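Local coordinates for protein DOA1 (PDB 3ODT), which probably binds ubiquitin through its WD40 beta-propeller domain and thereby regulates the turnover of F-box proteins, at residues V54-Y67 against F76-A90. Sequence-based numbering, arbitrary orientation. Where two conformers were deposited one is given.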
loop_
_atom_site.group_PDB
_atom_site.type_symbol
_atom_site.label_atom_id
_atom_site.label_comp_id
_atom_site.label_asym_id
_atom_site.label_seq_id
_atom_site.Cartn_x
_atom_site.Cartn_y
_atom_site.Cartn_z
ATOM N N VAL A 54 5.058 -5.107 19.522
ATOM C CA VAL A 54 5.856 -5.695 18.470
ATOM C C VAL A 54 5.472 -7.159 18.333
ATOM O O VAL A 54 5.614 -7.936 19.287
ATOM C CB VAL A 54 7.372 -5.593 18.750
ATOM C CG1 VAL A 54 8.156 -6.315 17.687
ATOM C CG2 VAL A 54 7.790 -4.139 18.808
ATOM N N VAL A 55 5.003 -7.538 17.150
ATOM C CA VAL A 55 4.573 -8.915 16.911
ATOM C C VAL A 55 5.603 -9.690 16.111
ATOM O O VAL A 55 5.523 -10.912 16.024
ATOM C CB VAL A 55 3.185 -8.977 16.236
ATOM C CG1 VAL A 55 2.102 -8.426 17.197
ATOM C CG2 VAL A 55 3.176 -8.242 14.927
ATOM N N TYR A 56 6.593 -8.983 15.565
ATOM C CA TYR A 56 7.719 -9.639 14.893
ATOM C C TYR A 56 8.919 -8.697 14.837
ATOM O O TYR A 56 8.771 -7.519 14.575
ATOM C CB TYR A 56 7.346 -10.064 13.450
ATOM C CG TYR A 56 8.548 -10.556 12.646
ATOM C CD1 TYR A 56 8.884 -11.897 12.604
ATOM C CD2 TYR A 56 9.348 -9.660 11.945
ATOM C CE1 TYR A 56 9.992 -12.327 11.862
ATOM C CE2 TYR A 56 10.423 -10.072 11.202
ATOM C CZ TYR A 56 10.749 -11.395 11.159
ATOM O OH TYR A 56 11.862 -11.778 10.421
ATOM N N THR A 57 10.099 -9.245 15.073
ATOM C CA THR A 57 11.356 -8.526 14.907
ATOM C C THR A 57 12.323 -9.357 14.101
ATOM O O THR A 57 12.476 -10.569 14.337
ATOM C CB THR A 57 12.062 -8.238 16.236
ATOM O OG1 THR A 57 11.154 -7.619 17.141
ATOM C CG2 THR A 57 13.213 -7.295 16.002
ATOM N N GLY A 58 13.010 -8.671 13.184
ATOM C CA GLY A 58 14.124 -9.230 12.427
ATOM C C GLY A 58 15.107 -8.123 12.104
ATOM O O GLY A 58 14.871 -6.953 12.440
ATOM N N GLN A 59 16.229 -8.459 11.486
ATOM C CA GLN A 59 17.217 -7.428 11.164
ATOM C C GLN A 59 16.933 -6.707 9.847
ATOM O O GLN A 59 17.262 -5.515 9.692
ATOM C CB GLN A 59 18.635 -8.010 11.189
ATOM C CG GLN A 59 19.147 -8.240 12.617
ATOM C CD GLN A 59 18.938 -6.997 13.532
ATOM O OE1 GLN A 59 19.296 -5.874 13.170
ATOM N NE2 GLN A 59 18.341 -7.209 14.722
ATOM N N GLY A 60 16.293 -7.384 8.903
ATOM C CA GLY A 60 16.122 -6.768 7.603
ATOM C C GLY A 60 15.043 -5.696 7.586
ATOM O O GLY A 60 14.047 -5.791 8.292
ATOM N N PHE A 61 15.235 -4.712 6.726
ATOM C CA PHE A 61 14.270 -3.651 6.550
ATOM C C PHE A 61 12.968 -4.282 6.074
ATOM O O PHE A 61 12.980 -5.182 5.202
ATOM C CB PHE A 61 14.740 -2.666 5.482
ATOM C CG PHE A 61 16.013 -1.963 5.795
ATOM C CD1 PHE A 61 16.562 -1.967 7.072
ATOM C CD2 PHE A 61 16.680 -1.276 4.785
ATOM C CE1 PHE A 61 17.754 -1.300 7.328
ATOM C CE2 PHE A 61 17.863 -0.613 5.048
ATOM C CZ PHE A 61 18.396 -0.624 6.321
ATOM N N LEU A 62 11.861 -3.826 6.629
ATOM C CA LEU A 62 10.537 -4.241 6.177
ATOM C C LEU A 62 9.906 -3.054 5.439
ATOM O O LEU A 62 9.878 -1.914 5.948
ATOM C CB LEU A 62 9.670 -4.708 7.342
ATOM C CG LEU A 62 10.179 -5.931 8.101
ATOM C CD1 LEU A 62 9.251 -6.272 9.236
ATOM C CD2 LEU A 62 10.307 -7.093 7.127
ATOM N N ASN A 63 9.427 -3.349 4.232
ATOM C CA ASN A 63 8.921 -2.358 3.287
ATOM C C ASN A 63 7.472 -2.501 2.880
ATOM O O ASN A 63 6.886 -1.578 2.325
ATOM C CB ASN A 63 9.810 -2.337 2.058
ATOM C CG ASN A 63 11.193 -1.788 2.364
ATOM O OD1 ASN A 63 11.315 -0.749 2.999
ATOM N ND2 ASN A 63 12.242 -2.507 1.934
ATOM N N SER A 64 6.883 -3.657 3.172
ATOM C CA SER A 64 5.520 -3.934 2.763
ATOM C C SER A 64 4.794 -4.784 3.818
ATOM O O SER A 64 5.400 -5.619 4.521
ATOM C CB SER A 64 5.528 -4.618 1.396
ATOM O OG SER A 64 6.290 -5.802 1.426
ATOM N N VAL A 65 3.483 -4.589 3.871
ATOM C CA VAL A 65 2.612 -5.335 4.773
ATOM C C VAL A 65 1.228 -5.424 4.135
ATOM O O VAL A 65 0.819 -4.536 3.359
ATOM C CB VAL A 65 2.506 -4.630 6.172
ATOM C CG1 VAL A 65 1.726 -3.315 6.074
ATOM C CG2 VAL A 65 1.924 -5.542 7.251
ATOM N N CYS A 66 0.524 -6.513 4.453
ATOM C CA CYS A 66 -0.899 -6.635 4.160
ATOM C C CYS A 66 -1.507 -7.570 5.191
ATOM O O CYS A 66 -0.801 -8.111 6.057
ATOM C CB CYS A 66 -1.165 -7.105 2.729
ATOM S SG CYS A 66 -0.707 -8.812 2.386
ATOM N N TYR A 67 -2.815 -7.764 5.089
ATOM C CA TYR A 67 -3.542 -8.509 6.098
ATOM C C TYR A 67 -4.438 -9.543 5.414
ATOM O O TYR A 67 -5.268 -9.197 4.570
ATOM C CB TYR A 67 -4.375 -7.572 6.970
ATOM C CG TYR A 67 -5.223 -8.295 8.005
ATOM C CD1 TYR A 67 -4.634 -9.126 8.953
ATOM C CD2 TYR A 67 -6.609 -8.133 8.048
ATOM C CE1 TYR A 67 -5.377 -9.778 9.881
ATOM C CE2 TYR A 67 -7.361 -8.787 8.990
ATOM C CZ TYR A 67 -6.738 -9.628 9.901
ATOM O OH TYR A 67 -7.459 -10.314 10.860
ATOM N N PHE A 76 4.232 -9.692 5.632
ATOM C CA PHE A 76 5.175 -8.595 5.553
ATOM C C PHE A 76 6.439 -9.045 4.814
ATOM O O PHE A 76 6.814 -10.226 4.822
ATOM C CB PHE A 76 5.503 -8.070 6.961
ATOM C CG PHE A 76 5.901 -9.133 7.926
ATOM C CD1 PHE A 76 4.949 -9.824 8.657
ATOM C CD2 PHE A 76 7.230 -9.460 8.110
ATOM C CE1 PHE A 76 5.306 -10.819 9.515
ATOM C CE2 PHE A 76 7.584 -10.450 9.025
ATOM C CZ PHE A 76 6.617 -11.115 9.719
ATOM N N GLY A 77 7.089 -8.102 4.170
ATOM C CA GLY A 77 8.297 -8.405 3.439
ATOM C C GLY A 77 9.173 -7.178 3.278
ATOM O O GLY A 77 8.787 -6.049 3.599
ATOM N N GLY A 78 10.380 -7.430 2.804
ATOM C CA GLY A 78 11.319 -6.349 2.588
ATOM C C GLY A 78 12.619 -6.842 2.012
ATOM O O GLY A 78 12.644 -7.735 1.134
ATOM N N LYS A 79 13.712 -6.300 2.548
ATOM C CA LYS A 79 15.012 -6.444 1.901
ATOM C C LYS A 79 15.505 -7.885 1.895
ATOM O O LYS A 79 16.303 -8.255 1.033
ATOM C CB LYS A 79 16.062 -5.519 2.532
ATOM C CG LYS A 79 16.054 -4.104 1.930
ATOM C CD LYS A 79 16.441 -4.091 0.414
ATOM C CE LYS A 79 17.944 -4.099 0.178
ATOM N NZ LYS A 79 18.575 -2.840 0.701
ATOM N N ASP A 80 15.099 -8.711 2.843
ATOM C CA ASP A 80 15.662 -10.059 2.863
ATOM C C ASP A 80 15.023 -11.002 1.830
ATOM O O ASP A 80 15.398 -12.160 1.746
ATOM C CB ASP A 80 15.722 -10.629 4.285
ATOM C CG ASP A 80 14.443 -11.259 4.721
ATOM O OD1 ASP A 80 14.386 -11.748 5.872
ATOM O OD2 ASP A 80 13.502 -11.268 3.918
ATOM N N THR A 81 14.070 -10.489 1.053
ATOM C CA THR A 81 13.498 -11.216 -0.089
ATOM C C THR A 81 12.367 -12.197 0.246
ATOM O O THR A 81 11.764 -12.795 -0.646
ATOM C CB THR A 81 14.585 -11.972 -0.877
ATOM O OG1 THR A 81 14.931 -13.179 -0.183
ATOM C CG2 THR A 81 15.826 -11.109 -1.039
HETATM N N MSE A 82 12.041 -12.293 1.534
HETATM C CA MSE A 82 11.024 -13.208 2.014
HETATM C C MSE A 82 9.700 -12.520 2.298
HETATM O O MSE A 82 9.659 -11.331 2.582
HETATM C CB MSE A 82 11.498 -13.854 3.326
HETATM C CG MSE A 82 12.943 -14.378 3.316
HETATM SE SE MSE A 82 13.120 -15.783 1.988
HETATM C CE MSE A 82 15.035 -16.007 1.798
ATOM N N ILE A 83 8.614 -13.281 2.235
ATOM C CA ILE A 83 7.348 -12.799 2.760
ATOM C C ILE A 83 7.029 -13.697 3.962
ATOM O O ILE A 83 7.002 -14.914 3.829
ATOM C CB ILE A 83 6.203 -12.840 1.729
ATOM C CG1 ILE A 83 6.521 -11.935 0.543
ATOM C CG2 ILE A 83 4.892 -12.421 2.408
ATOM C CD1 ILE A 83 5.738 -12.308 -0.683
ATOM N N ASN A 84 6.850 -13.119 5.139
ATOM C CA ASN A 84 6.471 -13.896 6.312
ATOM C C ASN A 84 5.095 -13.472 6.802
ATOM O O ASN A 84 4.575 -12.413 6.418
ATOM C CB ASN A 84 7.529 -13.774 7.415
ATOM C CG ASN A 84 8.857 -14.363 7.004
ATOM O OD1 ASN A 84 9.041 -15.595 6.938
ATOM N ND2 ASN A 84 9.801 -13.498 6.743
ATOM N N GLY A 85 4.515 -14.301 7.652
ATOM C CA GLY A 85 3.231 -14.008 8.230
ATOM C C GLY A 85 3.241 -14.334 9.697
ATOM O O GLY A 85 3.829 -15.335 10.134
ATOM N N VAL A 86 2.609 -13.467 10.474
ATOM C CA VAL A 86 2.400 -13.739 11.893
ATOM C C VAL A 86 0.965 -13.461 12.304
ATOM O O VAL A 86 0.298 -12.602 11.716
ATOM C CB VAL A 86 3.319 -12.887 12.802
ATOM C CG1 VAL A 86 4.782 -13.250 12.573
ATOM C CG2 VAL A 86 3.078 -11.411 12.614
ATOM N N PRO A 87 0.496 -14.175 13.335
ATOM C CA PRO A 87 -0.845 -13.919 13.854
ATOM C C PRO A 87 -0.887 -12.622 14.654
ATOM O O PRO A 87 0.139 -12.020 14.937
ATOM C CB PRO A 87 -1.116 -15.139 14.756
ATOM C CG PRO A 87 0.233 -15.620 15.155
ATOM C CD PRO A 87 1.110 -15.359 13.963
ATOM N N LEU A 88 -2.086 -12.202 15.022
ATOM C CA LEU A 88 -2.271 -10.946 15.721
ATOM C C LEU A 88 -1.847 -11.083 17.184
ATOM O O LEU A 88 -1.940 -10.140 17.937
ATOM C CB LEU A 88 -3.742 -10.542 15.633
ATOM C CG LEU A 88 -4.200 -10.318 14.180
ATOM C CD1 LEU A 88 -5.705 -10.141 14.138
ATOM C CD2 LEU A 88 -3.513 -9.117 13.527
ATOM N N PHE A 89 -1.418 -12.282 17.579
ATOM C CA PHE A 89 -1.041 -12.578 18.971
ATOM C C PHE A 89 0.387 -13.112 19.060
ATOM O O PHE A 89 0.791 -13.645 20.107
ATOM C CB PHE A 89 -2.020 -13.577 19.597
ATOM C CG PHE A 89 -2.293 -14.797 18.743
ATOM C CD1 PHE A 89 -1.359 -15.811 18.622
ATOM C CD2 PHE A 89 -3.502 -14.935 18.083
ATOM C CE1 PHE A 89 -1.616 -16.931 17.839
ATOM C CE2 PHE A 89 -3.768 -16.047 17.298
ATOM C CZ PHE A 89 -2.828 -17.049 17.175
ATOM N N ALA A 90 1.148 -12.957 17.969
ATOM C CA ALA A 90 2.556 -13.381 17.936
ATOM C C ALA A 90 3.369 -12.528 18.893
ATOM O O ALA A 90 2.989 -11.395 19.193
ATOM C CB ALA A 90 3.147 -13.239 16.505
#
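Gly77 O accepts two backbone hydrogen bonds, from Asn63 N at 2.8 Å and Ser64 N at 3.1 Å. The first donor lies in the carbonyl plane; the second is tilted 27° from it. Asn63 and Ser64 thus share Gly77 as a classic beta bulge between the antiparallel strands 62-67 and 76-78. Gly77 N returns a hydrogen bond to Ser64 O, and Lys79 N gives one to Phe61 O at 3.0 Å. Gly78 N is buried without a partner. The polar ends of Asn63 and Ser64 turn to the next blade: Asn63 ND2 is hydrogen-bonded to Asn106 OD1, and Ser64 OG to Val107 O.

Strand 54-57, the outer strand of the preceding blade, adds apolar packing. Phe76 CE2 sits over one face of the Tyr56 ring, 3.5 Å from Tyr56 CD2, with the planes at 46°. Tyr56 CG is anti to its own N (chi1 171°), which lays the ring across Phe76. A serine here would probably leave that side of Phe76 uncovered and open a gap between the blades. Val55 CG2 meets Val86 CG2. Within the hairpin, Leu62 CD1 meets Phe76 CD2 at 3.9 Å. Between these segments, hydrogen bonds hold the hairpin and apolar side chains meet strand 54-57; Leu62 with Ser36 and Val65 N with Asp23 OD2 add hydrogen bonds to the preceding blade.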